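Local coordinates for protein FMN-dependent NADH:quinone oxidoreductase 1 (Bacillus anthracis, PDB 3U7I) that probably uses FMN to pass electrons from NADH to quinones, and also to cleave the azo bond of aromatic azo compounds reductively, as a homodimer, at residues S134-M144 with F174-Y182; I47-I57 with P110-N119. One frame throughout, in Å; residues are numbered along the deposited sequence.

Contact 1: S134-M144 with F174-Y182; sequences SVGLLKDGRRM and FNFLGIEDY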
loop_
_atom_site.group_PDB
_atom_site.type_symbol
_atom_site.label_atom_id
_atom_site.label_comp_id
_atom_site.label_asym_id
_atom_site.label_seq_id
_atom_site.Cartn_x
_atom_site.Cartn_y
_atom_site.Cartn_z
ATOM N N SER C 134 3.702 -12.628 -17.653
ATOM C CA SER C 134 2.299 -12.921 -17.368
ATOM C C SER C 134 1.388 -11.986 -18.159
ATOM O O SER C 134 1.851 -11.046 -18.807
ATOM C CB SER C 134 2.000 -12.829 -15.869
ATOM O OG SER C 134 2.399 -11.580 -15.341
ATOM N N VAL C 135 0.088 -12.262 -18.110
ATOM C CA VAL C 135 -0.895 -11.473 -18.842
ATOM C C VAL C 135 -2.209 -11.416 -18.054
ATOM O O VAL C 135 -2.522 -12.332 -17.289
ATOM C CB VAL C 135 -1.112 -12.018 -20.292
ATOM C CG1 VAL C 135 -1.613 -13.454 -20.274
ATOM C CG2 VAL C 135 -2.059 -11.121 -21.085
ATOM N N GLY C 136 -2.956 -10.324 -18.219
ATOM C CA GLY C 136 -4.239 -10.161 -17.553
ATOM C C GLY C 136 -5.332 -10.934 -18.271
ATOM O O GLY C 136 -5.276 -11.106 -19.495
ATOM N N LEU C 137 -6.319 -11.407 -17.507
ATOM C CA LEU C 137 -7.409 -12.214 -18.052
ATOM C C LEU C 137 -8.721 -11.445 -18.201
ATOM O O LEU C 137 -9.692 -11.972 -18.741
ATOM C CB LEU C 137 -7.630 -13.457 -17.185
ATOM C CG LEU C 137 -6.473 -14.448 -17.163
ATOM C CD1 LEU C 137 -6.866 -15.681 -16.391
ATOM C CD2 LEU C 137 -6.072 -14.807 -18.591
ATOM N N LEU C 138 -8.757 -10.204 -17.720
ATOM C CA LEU C 138 -9.969 -9.396 -17.806
ATOM C C LEU C 138 -9.852 -8.339 -18.898
ATOM O O LEU C 138 -10.062 -7.149 -18.646
ATOM C CB LEU C 138 -10.270 -8.729 -16.460
ATOM C CG LEU C 138 -10.374 -9.661 -15.247
ATOM C CD1 LEU C 138 -10.659 -8.855 -13.990
ATOM C CD2 LEU C 138 -11.429 -10.739 -15.451
ATOM N N LYS C 139 -9.519 -8.776 -20.107
ATOM C CA LYS C 139 -9.346 -7.864 -21.231
ATOM C C LYS C 139 -10.624 -7.789 -22.062
ATOM O O LYS C 139 -10.604 -8.059 -23.257
ATOM C CB LYS C 139 -8.168 -8.311 -22.103
ATOM C CG LYS C 139 -6.916 -8.663 -21.304
ATOM C CD LYS C 139 -5.639 -8.254 -22.024
ATOM C CE LYS C 139 -4.418 -8.492 -21.138
ATOM N NZ LYS C 139 -3.453 -7.351 -21.157
ATOM N N ASP C 140 -11.730 -7.413 -21.425
ATOM C CA ASP C 140 -13.042 -7.442 -22.074
ATOM C C ASP C 140 -13.836 -6.127 -21.986
ATOM O O ASP C 140 -15.070 -6.147 -21.964
ATOM C CB ASP C 140 -13.883 -8.607 -21.525
ATOM C CG ASP C 140 -13.753 -8.770 -20.012
ATOM O OD1 ASP C 140 -14.273 -9.764 -19.471
ATOM O OD2 ASP C 140 -13.117 -7.918 -19.360
ATOM N N GLY C 141 -13.136 -4.993 -21.942
ATOM C CA GLY C 141 -13.790 -3.692 -21.990
ATOM C C GLY C 141 -14.409 -3.186 -20.688
ATOM O O GLY C 141 -15.365 -2.400 -20.704
ATOM N N ARG C 142 -13.865 -3.621 -19.557
ATOM C CA ARG C 142 -14.342 -3.141 -18.272
ATOM C C ARG C 142 -13.863 -1.714 -18.039
ATOM O O ARG C 142 -12.939 -1.247 -18.705
ATOM C CB ARG C 142 -13.879 -4.069 -17.141
ATOM C CG ARG C 142 -14.228 -5.524 -17.395
ATOM C CD ARG C 142 -13.732 -6.460 -16.306
ATOM N NE ARG C 142 -13.969 -7.842 -16.711
ATOM C CZ ARG C 142 -14.515 -8.791 -15.951
ATOM N NH1 ARG C 142 -14.679 -10.009 -16.455
ATOM N NH2 ARG C 142 -14.887 -8.536 -14.704
ATOM N N ARG C 143 -14.493 -1.025 -17.092
ATOM C CA ARG C 143 -14.184 0.380 -16.840
ATOM C C ARG C 143 -13.910 0.642 -15.363
ATOM O O ARG C 143 -14.505 0.025 -14.480
ATOM C CB ARG C 143 -15.317 1.295 -17.318
ATOM C CG ARG C 143 -15.728 1.114 -18.759
ATOM C CD ARG C 143 -16.903 0.129 -18.901
ATOM N NE ARG C 143 -18.058 0.520 -18.090
ATOM C CZ ARG C 143 -19.023 1.343 -18.499
ATOM N NH1 ARG C 143 -18.983 1.875 -19.717
ATOM N NH2 ARG C 143 -20.031 1.638 -17.685
HETATM N N MSE C 144 -13.018 1.586 -15.102
HETATM C CA MSE C 144 -12.660 1.928 -13.732
HETATM C C MSE C 144 -12.655 3.440 -13.532
HETATM O O MSE C 144 -12.116 4.190 -14.349
HETATM C CB MSE C 144 -11.293 1.334 -13.355
HETATM C CG MSE C 144 -10.636 1.973 -12.125
HETATM SE SE MSE C 144 -11.380 1.480 -10.363
HETATM C CE MSE C 144 -10.940 -0.427 -10.356
ATOM N N PHE C 174 -4.555 -2.241 -12.735
ATOM C CA PHE C 174 -5.776 -2.509 -13.486
ATOM C C PHE C 174 -5.517 -2.629 -14.970
ATOM O O PHE C 174 -6.150 -3.453 -15.630
ATOM C CB PHE C 174 -6.915 -1.555 -13.115
ATOM C CG PHE C 174 -7.465 -1.832 -11.745
ATOM C CD1 PHE C 174 -8.359 -2.868 -11.545
ATOM C CD2 PHE C 174 -7.026 -1.109 -10.644
ATOM C CE1 PHE C 174 -8.839 -3.150 -10.279
ATOM C CE2 PHE C 174 -7.500 -1.383 -9.377
ATOM C CZ PHE C 174 -8.404 -2.405 -9.191
ATOM N N ASN C 175 -4.556 -1.856 -15.480
ATOM C CA ASN C 175 -4.158 -1.992 -16.883
ATOM C C ASN C 175 -3.559 -3.373 -17.133
ATOM O O ASN C 175 -3.840 -4.031 -18.146
ATOM C CB ASN C 175 -3.185 -0.899 -17.318
ATOM C CG ASN C 175 -2.934 -0.925 -18.819
ATOM O OD1 ASN C 175 -3.611 -0.235 -19.587
ATOM N ND2 ASN C 175 -1.964 -1.729 -19.244
ATOM N N PHE C 176 -2.740 -3.813 -16.185
ATOM C CA PHE C 176 -2.206 -5.166 -16.222
ATOM C C PHE C 176 -3.321 -6.218 -16.322
ATOM O O PHE C 176 -3.263 -7.110 -17.167
ATOM C CB PHE C 176 -1.322 -5.426 -15.004
ATOM C CG PHE C 176 -0.932 -6.858 -14.843
ATOM C CD1 PHE C 176 -0.185 -7.498 -15.825
ATOM C CD2 PHE C 176 -1.305 -7.566 -13.709
ATOM C CE1 PHE C 176 0.181 -8.828 -15.681
ATOM C CE2 PHE C 176 -0.943 -8.895 -13.557
ATOM C CZ PHE C 176 -0.200 -9.527 -14.548
ATOM N N LEU C 177 -4.329 -6.116 -15.457
ATOM C CA LEU C 177 -5.438 -7.063 -15.460
ATOM C C LEU C 177 -6.216 -7.027 -16.774
ATOM O O LEU C 177 -6.900 -7.989 -17.119
ATOM C CB LEU C 177 -6.384 -6.808 -14.275
ATOM C CG LEU C 177 -5.794 -7.079 -12.887
ATOM C CD1 LEU C 177 -6.863 -7.002 -11.780
ATOM C CD2 LEU C 177 -5.069 -8.431 -12.863
ATOM N N GLY C 178 -6.102 -5.917 -17.502
ATOM C CA GLY C 178 -6.802 -5.737 -18.765
ATOM C C GLY C 178 -7.782 -4.575 -18.760
ATOM O O GLY C 178 -8.419 -4.268 -19.773
ATOM N N ILE C 179 -7.915 -3.929 -17.608
ATOM C CA ILE C 179 -8.846 -2.813 -17.465
ATOM C C ILE C 179 -8.128 -1.524 -17.883
ATOM O O ILE C 179 -7.354 -0.935 -17.120
ATOM C CB ILE C 179 -9.448 -2.751 -16.024
ATOM C CG1 ILE C 179 -10.064 -4.112 -15.651
ATOM C CG2 ILE C 179 -10.458 -1.617 -15.901
ATOM C CD1 ILE C 179 -10.343 -4.300 -14.182
ATOM N N GLU C 180 -8.373 -1.114 -19.121
ATOM C CA GLU C 180 -7.621 -0.033 -19.735
ATOM C C GLU C 180 -8.397 1.274 -19.784
ATOM O O GLU C 180 -7.812 2.339 -19.994
ATOM C CB GLU C 180 -7.177 -0.446 -21.133
ATOM C CG GLU C 180 -6.297 -1.679 -21.123
ATOM C CD GLU C 180 -5.714 -1.993 -22.478
ATOM O OE1 GLU C 180 -6.363 -1.665 -23.497
ATOM O OE2 GLU C 180 -4.604 -2.567 -22.521
ATOM N N ASP C 181 -9.711 1.186 -19.592
ATOM C CA ASP C 181 -10.564 2.371 -19.492
ATOM C C ASP C 181 -10.541 2.882 -18.051
ATOM O O ASP C 181 -11.287 2.406 -17.194
ATOM C CB ASP C 181 -11.995 2.040 -19.930
ATOM C CG ASP C 181 -12.873 3.283 -20.083
ATOM O OD1 ASP C 181 -12.622 4.307 -19.416
ATOM O OD2 ASP C 181 -13.832 3.223 -20.876
ATOM N N TYR C 182 -9.658 3.841 -17.792
ATOM C CA TYR C 182 -9.389 4.320 -16.441
ATOM C C TYR C 182 -9.524 5.841 -16.367
ATOM O O TYR C 182 -9.028 6.566 -17.230
ATOM C CB TYR C 182 -7.974 3.902 -16.033
ATOM C CG TYR C 182 -7.497 4.404 -14.687
ATOM C CD1 TYR C 182 -7.456 3.559 -13.596
ATOM C CD2 TYR C 182 -7.058 5.711 -14.518
ATOM C CE1 TYR C 182 -7.008 3.993 -12.367
ATOM C CE2 TYR C 182 -6.607 6.156 -13.286
ATOM C CZ TYR C 182 -6.588 5.283 -12.207
ATOM O OH TYR C 182 -6.138 5.698 -10.965
HETATM O O HOH W 1 -1.760 -7.875 -19.152
HETATM O O HOH W 2 -3.904 -4.748 -20.769
HETATM O O HOH W 3 -10.517 -4.122 -22.494
HETATM O O HOH W 4 -10.896 -1.538 -20.505
HETATM O O HOH W 5 -13.359 4.961 -16.630
#
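Leu138 N donates to Leu177 O, the carbonyl that ends helix 165-177, over 3.0 Å; the hydrogen bond is bent at the hydrogen (140°), although Leu138 N lies almost straight out from the C=O. The helix stops in a Schellman motif: Gly178, with positive phi, is the C' residue, and Ile179 N turns back to Phe174 O at 2.7 Å. Phe176 O is served by a water that also accepts from Gly136 N and from Lys139 NZ. A second water links Lys139 NZ to Asn175 O and Glu180 OE2, so the lysine reaches the helix end through solvent.

Beyond the turn the chain enters strand 181-187, the edge of the parallel flavodoxin-like sheet, beside strand 143-149. Here Met144 N donates to Asp181 O at 2.8 Å, while a water may donate to Met144 O or Asp181 OD1. Met144, a selenomethionine modelled in two conformers, has CG anti to the backbone N (chi1 162°) in the one given and then folds twice, which there sets CE over the Phe174 ring, 3.5 Å from its centroid. In the loop, Arg142 holds Asp140 side-on, with NE on OD2 at 2.8 Å and NH1 on OD1; its NH2 goes to Lys93 O. Asp181 OD1 pairs with Arg212.

Contact 2: I47-I57 with P110-N119; sequences INLYDDVVPMI and PSKLKDYMDN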
loop_
_atom_site.group_PDB
_atom_site.type_symbol
_atom_site.label_atom_id
_atom_site.label_comp_id
_atom_site.label_asym_id
_atom_site.label_seq_id
_atom_site.Cartn_x
_atom_site.Cartn_y
_atom_site.Cartn_z
ATOM N N ILE C 47 -18.589 -2.955 -1.657
ATOM C CA ILE C 47 -17.816 -3.572 -0.589
ATOM C C ILE C 47 -17.125 -2.466 0.196
ATOM O O ILE C 47 -16.496 -1.579 -0.380
ATOM C CB ILE C 47 -16.798 -4.624 -1.129
ATOM C CG1 ILE C 47 -16.011 -5.277 0.016
ATOM C CG2 ILE C 47 -15.849 -4.007 -2.151
ATOM C CD1 ILE C 47 -15.076 -6.386 -0.453
ATOM N N ASN C 48 -17.281 -2.502 1.512
ATOM C CA ASN C 48 -16.679 -1.503 2.381
ATOM C C ASN C 48 -15.433 -2.093 3.012
ATOM O O ASN C 48 -15.527 -2.951 3.888
ATOM C CB ASN C 48 -17.676 -1.066 3.456
ATOM C CG ASN C 48 -18.818 -0.232 2.896
ATOM O OD1 ASN C 48 -18.631 0.580 1.988
ATOM N ND2 ASN C 48 -20.010 -0.430 3.442
ATOM N N LEU C 49 -14.267 -1.639 2.554
ATOM C CA LEU C 49 -12.996 -2.252 2.940
ATOM C C LEU C 49 -12.665 -2.083 4.418
ATOM O O LEU C 49 -11.874 -2.849 4.957
ATOM C CB LEU C 49 -11.839 -1.728 2.083
ATOM C CG LEU C 49 -12.007 -1.882 0.567
ATOM C CD1 LEU C 49 -10.718 -1.505 -0.174
ATOM C CD2 LEU C 49 -12.436 -3.294 0.216
ATOM N N TYR C 50 -13.271 -1.097 5.077
ATOM C CA TYR C 50 -13.007 -0.872 6.500
ATOM C C TYR C 50 -14.186 -1.280 7.387
ATOM O O TYR C 50 -14.244 -0.927 8.568
ATOM C CB TYR C 50 -12.582 0.584 6.749
ATOM C CG TYR C 50 -11.157 0.831 6.319
ATOM C CD1 TYR C 50 -10.833 1.071 4.980
ATOM C CD2 TYR C 50 -10.127 0.777 7.246
ATOM C CE1 TYR C 50 -9.513 1.270 4.594
ATOM C CE2 TYR C 50 -8.822 0.965 6.875
ATOM C CZ TYR C 50 -8.511 1.214 5.556
ATOM O OH TYR C 50 -7.184 1.393 5.236
ATOM N N ASP C 51 -15.114 -2.043 6.809
ATOM C CA ASP C 51 -16.248 -2.571 7.563
ATOM C C ASP C 51 -16.508 -4.042 7.236
ATOM O O ASP C 51 -16.699 -4.863 8.139
ATOM C CB ASP C 51 -17.509 -1.738 7.302
ATOM C CG ASP C 51 -18.624 -2.038 8.288
ATOM O OD1 ASP C 51 -18.397 -1.909 9.516
ATOM O OD2 ASP C 51 -19.725 -2.409 7.827
ATOM N N ASP C 52 -16.524 -4.375 5.948
ATOM C CA ASP C 52 -16.684 -5.765 5.532
ATOM C C ASP C 52 -15.403 -6.534 5.846
ATOM O O ASP C 52 -14.359 -5.929 6.112
ATOM C CB ASP C 52 -17.008 -5.874 4.035
ATOM C CG ASP C 52 -18.301 -5.177 3.662
ATOM O OD1 ASP C 52 -19.219 -5.106 4.509
ATOM O OD2 ASP C 52 -18.401 -4.691 2.519
ATOM N N VAL C 53 -15.484 -7.863 5.829
ATOM C CA VAL C 53 -14.307 -8.695 6.048
ATOM C C VAL C 53 -13.512 -8.794 4.750
ATOM O O VAL C 53 -13.997 -9.327 3.750
ATOM C CB VAL C 53 -14.681 -10.103 6.553
ATOM C CG1 VAL C 53 -13.429 -10.920 6.843
ATOM C CG2 VAL C 53 -15.536 -9.999 7.801
ATOM N N VAL C 54 -12.301 -8.241 4.768
ATOM C CA VAL C 54 -11.385 -8.341 3.631
ATOM C C VAL C 54 -10.115 -8.987 4.148
ATOM O O VAL C 54 -9.274 -8.306 4.755
ATOM C CB VAL C 54 -11.069 -6.958 3.015
ATOM C CG1 VAL C 54 -10.079 -7.095 1.867
ATOM C CG2 VAL C 54 -12.361 -6.257 2.552
ATOM N N PRO C 55 -9.994 -10.316 3.956
ATOM C CA PRO C 55 -8.859 -11.072 4.501
ATOM C C PRO C 55 -7.492 -10.515 4.094
ATOM O O PRO C 55 -7.221 -10.206 2.933
ATOM C CB PRO C 55 -9.073 -12.483 3.933
ATOM C CG PRO C 55 -10.565 -12.581 3.778
ATOM C CD PRO C 55 -10.990 -11.206 3.321
HETATM N N MSE C 56 -6.632 -10.390 5.090
HETATM C CA MSE C 56 -5.255 -9.997 4.894
HETATM C C MSE C 56 -4.414 -11.252 4.636
HETATM O O MSE C 56 -4.663 -12.292 5.249
HETATM C CB MSE C 56 -4.782 -9.326 6.183
HETATM C CG MSE C 56 -3.359 -8.916 6.186
HETATM SE SE MSE C 56 -2.940 -8.310 7.962
HETATM C CE MSE C 56 -2.845 -10.042 8.876
ATOM N N ILE C 57 -3.419 -11.170 3.747
ATOM C CA ILE C 57 -2.443 -12.265 3.623
ATOM C C ILE C 57 -1.629 -12.412 4.922
ATOM O O ILE C 57 -0.797 -11.554 5.254
ATOM C CB ILE C 57 -1.460 -12.076 2.424
ATOM C CG1 ILE C 57 -2.194 -12.105 1.077
ATOM C CG2 ILE C 57 -0.374 -13.159 2.434
ATOM C CD1 ILE C 57 -1.297 -11.740 -0.117
ATOM N N PRO C 110 -4.717 3.051 0.688
ATOM C CA PRO C 110 -4.983 2.599 2.056
ATOM C C PRO C 110 -4.580 1.137 2.252
ATOM O O PRO C 110 -4.730 0.323 1.343
ATOM C CB PRO C 110 -6.503 2.755 2.180
ATOM C CG PRO C 110 -6.835 3.875 1.271
ATOM C CD PRO C 110 -5.900 3.707 0.089
ATOM N N SER C 111 -4.084 0.804 3.440
ATOM C CA SER C 111 -3.684 -0.574 3.733
ATOM C C SER C 111 -4.753 -1.598 3.352
ATOM O O SER C 111 -4.433 -2.652 2.800
ATOM C CB SER C 111 -3.306 -0.731 5.201
ATOM O OG SER C 111 -4.368 -0.326 6.040
ATOM N N LYS C 112 -6.018 -1.302 3.647
ATOM C CA LYS C 112 -7.080 -2.260 3.323
ATOM C C LYS C 112 -7.322 -2.384 1.813
ATOM O O LYS C 112 -7.803 -3.410 1.351
ATOM C CB LYS C 112 -8.385 -1.975 4.092
ATOM C CG LYS C 112 -8.298 -2.194 5.606
ATOM C CD LYS C 112 -7.759 -3.576 5.996
ATOM C CE LYS C 112 -8.662 -4.728 5.527
ATOM N NZ LYS C 112 -8.194 -6.070 6.052
ATOM N N LEU C 113 -6.954 -1.363 1.036
ATOM C CA LEU C 113 -7.036 -1.476 -0.427
ATOM C C LEU C 113 -5.936 -2.408 -0.962
ATOM O O LEU C 113 -6.138 -3.128 -1.945
ATOM C CB LEU C 113 -6.984 -0.102 -1.111
ATOM C CG LEU C 113 -7.220 -0.075 -2.623
ATOM C CD1 LEU C 113 -8.475 -0.858 -3.000
ATOM C CD2 LEU C 113 -7.311 1.362 -3.139
ATOM N N LYS C 114 -4.776 -2.401 -0.308
ATOM C CA LYS C 114 -3.750 -3.402 -0.604
ATOM C C LYS C 114 -4.271 -4.812 -0.311
ATOM O O LYS C 114 -4.107 -5.708 -1.137
ATOM C CB LYS C 114 -2.453 -3.135 0.171
ATOM C CG LYS C 114 -1.326 -4.122 -0.162
ATOM C CD LYS C 114 -1.196 -4.329 -1.678
ATOM C CE LYS C 114 0.115 -5.038 -2.085
ATOM N NZ LYS C 114 0.350 -6.344 -1.412
ATOM N N ASP C 115 -4.901 -5.011 0.852
ATOM C CA ASP C 115 -5.504 -6.305 1.175
ATOM C C ASP C 115 -6.519 -6.703 0.107
ATOM O O ASP C 115 -6.607 -7.876 -0.273
ATOM C CB ASP C 115 -6.219 -6.274 2.524
ATOM C CG ASP C 115 -5.267 -6.221 3.685
ATOM O OD1 ASP C 115 -4.089 -6.593 3.509
ATOM O OD2 ASP C 115 -5.708 -5.827 4.781
ATOM N N TYR C 116 -7.297 -5.730 -0.361
ATOM C CA TYR C 116 -8.285 -6.012 -1.401
ATOM C C TYR C 116 -7.586 -6.437 -2.695
ATOM O O TYR C 116 -8.017 -7.388 -3.353
ATOM C CB TYR C 116 -9.208 -4.809 -1.640
ATOM C CG TYR C 116 -10.323 -5.089 -2.628
ATOM C CD1 TYR C 116 -11.472 -5.775 -2.239
ATOM C CD2 TYR C 116 -10.220 -4.677 -3.951
ATOM C CE1 TYR C 116 -12.502 -6.035 -3.157
ATOM C CE2 TYR C 116 -11.238 -4.938 -4.876
ATOM C CZ TYR C 116 -12.368 -5.607 -4.476
ATOM O OH TYR C 116 -13.367 -5.852 -5.403
HETATM N N MSE C 117 -6.509 -5.746 -3.057
HETATM C CA MSE C 117 -5.751 -6.136 -4.243
HETATM C C MSE C 117 -5.265 -7.570 -4.075
HETATM O O MSE C 117 -5.237 -8.333 -5.036
HETATM C CB MSE C 117 -4.556 -5.201 -4.502
HETATM C CG MSE C 117 -4.918 -3.726 -4.746
HETATM SE SE MSE C 117 -6.143 -3.472 -6.229
HETATM C CE MSE C 117 -5.065 -4.324 -7.630
ATOM N N ASP C 118 -4.901 -7.935 -2.849
ATOM C CA ASP C 118 -4.390 -9.283 -2.569
ATOM C C ASP C 118 -5.474 -10.373 -2.716
ATOM O O ASP C 118 -5.160 -11.561 -2.887
ATOM C CB ASP C 118 -3.721 -9.354 -1.183
ATOM C CG ASP C 118 -2.433 -8.547 -1.102
ATOM O OD1 ASP C 118 -1.830 -8.240 -2.165
ATOM O OD2 ASP C 118 -2.021 -8.211 0.038
ATOM N N ASN C 119 -6.738 -9.961 -2.645
ATOM C CA ASN C 119 -7.887 -10.857 -2.834
ATOM C C ASN C 119 -8.271 -11.052 -4.306
ATOM O O ASN C 119 -8.764 -12.114 -4.693
ATOM C CB ASN C 119 -9.106 -10.325 -2.076
ATOM C CG ASN C 119 -9.084 -10.678 -0.599
ATOM O OD1 ASN C 119 -9.749 -11.621 -0.173
ATOM N ND2 ASN C 119 -8.328 -9.914 0.193
HETATM O O HOH W 6 -6.010 2.404 7.117
HETATM O O HOH W 7 -11.176 -7.067 7.347
HETATM O O HOH W 8 -2.756 -8.640 2.634
#
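The loop that leaves strand 43-48, at one edge of the flavodoxin-like sheet, runs along helix 111-120, and Lys112 on the first turn of that helix meets it at several points. Its CG sits over one face of the Tyr50 ring, displaced toward the rim and 3.6 Å from the centroid, a CH-pi contact. Tyr50 OH in turn accepts a weak bond from Lys112 N. Bends at chi2 and chi3 (-53° and -63°) curl the lysine chain back, and NZ reaches Val54 O in the carbonyl plane at 2.8 Å. The same NZ forms a salt bridge with Asp115 OD2, which it meets on the anti side, somewhat out of the carboxylate plane, so the ammonium ties loop to helix.

One turn after Asp115, Asn119 ND2 bonds to Pro55 O at 3.0 Å, in the carbonyl plane on a lone pair, and to Asp115 O of its own helix. These two bonds hold the amide plane; Asn119 OD1, buried against Pro55 CD, has no polar partner. Deeper in, Leu49 splits its methyls, CD1 against Leu113 CD1 at 3.7 Å and CD2 against Tyr116 CD1, while Ile47 CD1 lies near Tyr116 CE1. At the far end Ile57 CD1 packs on Asp118 CG, and a water joins Ile57 N to Asp115 OD1 and Asp118 OD2.

Asp115 OD1 also bonds to Ser111 of the second subunit, and Asp118 OD1 to Asn106 of that chain. Packing of a strand end and its following loop on a helix beside the parallel sheet belongs to the flavodoxin-like fold, here placed at the dimer interface.

How the contacts relate
Both contacts reach the same parallel sheet, but from its two outermost strands: contact 1 at 181-187, contact 2 at 43-48. Contact 2 is the more buried, and the second subunit comes within reach of nine of its residues, against two for contact 1. Contact 1 lies partly at the surface, where waters and backbone groups satisfy much of the polar chemistry round a helix end; in contact 2 side chains bond directly to loop carbonyls, alongside aliphatic and aromatic packing. The helices are neighbours: Phe174 CZ of contact 1 packs 3.9 Å from Met117 SE in the helix of contact 2, and both Phe174 and Tyr116 touch Phe92 of helix 76-94.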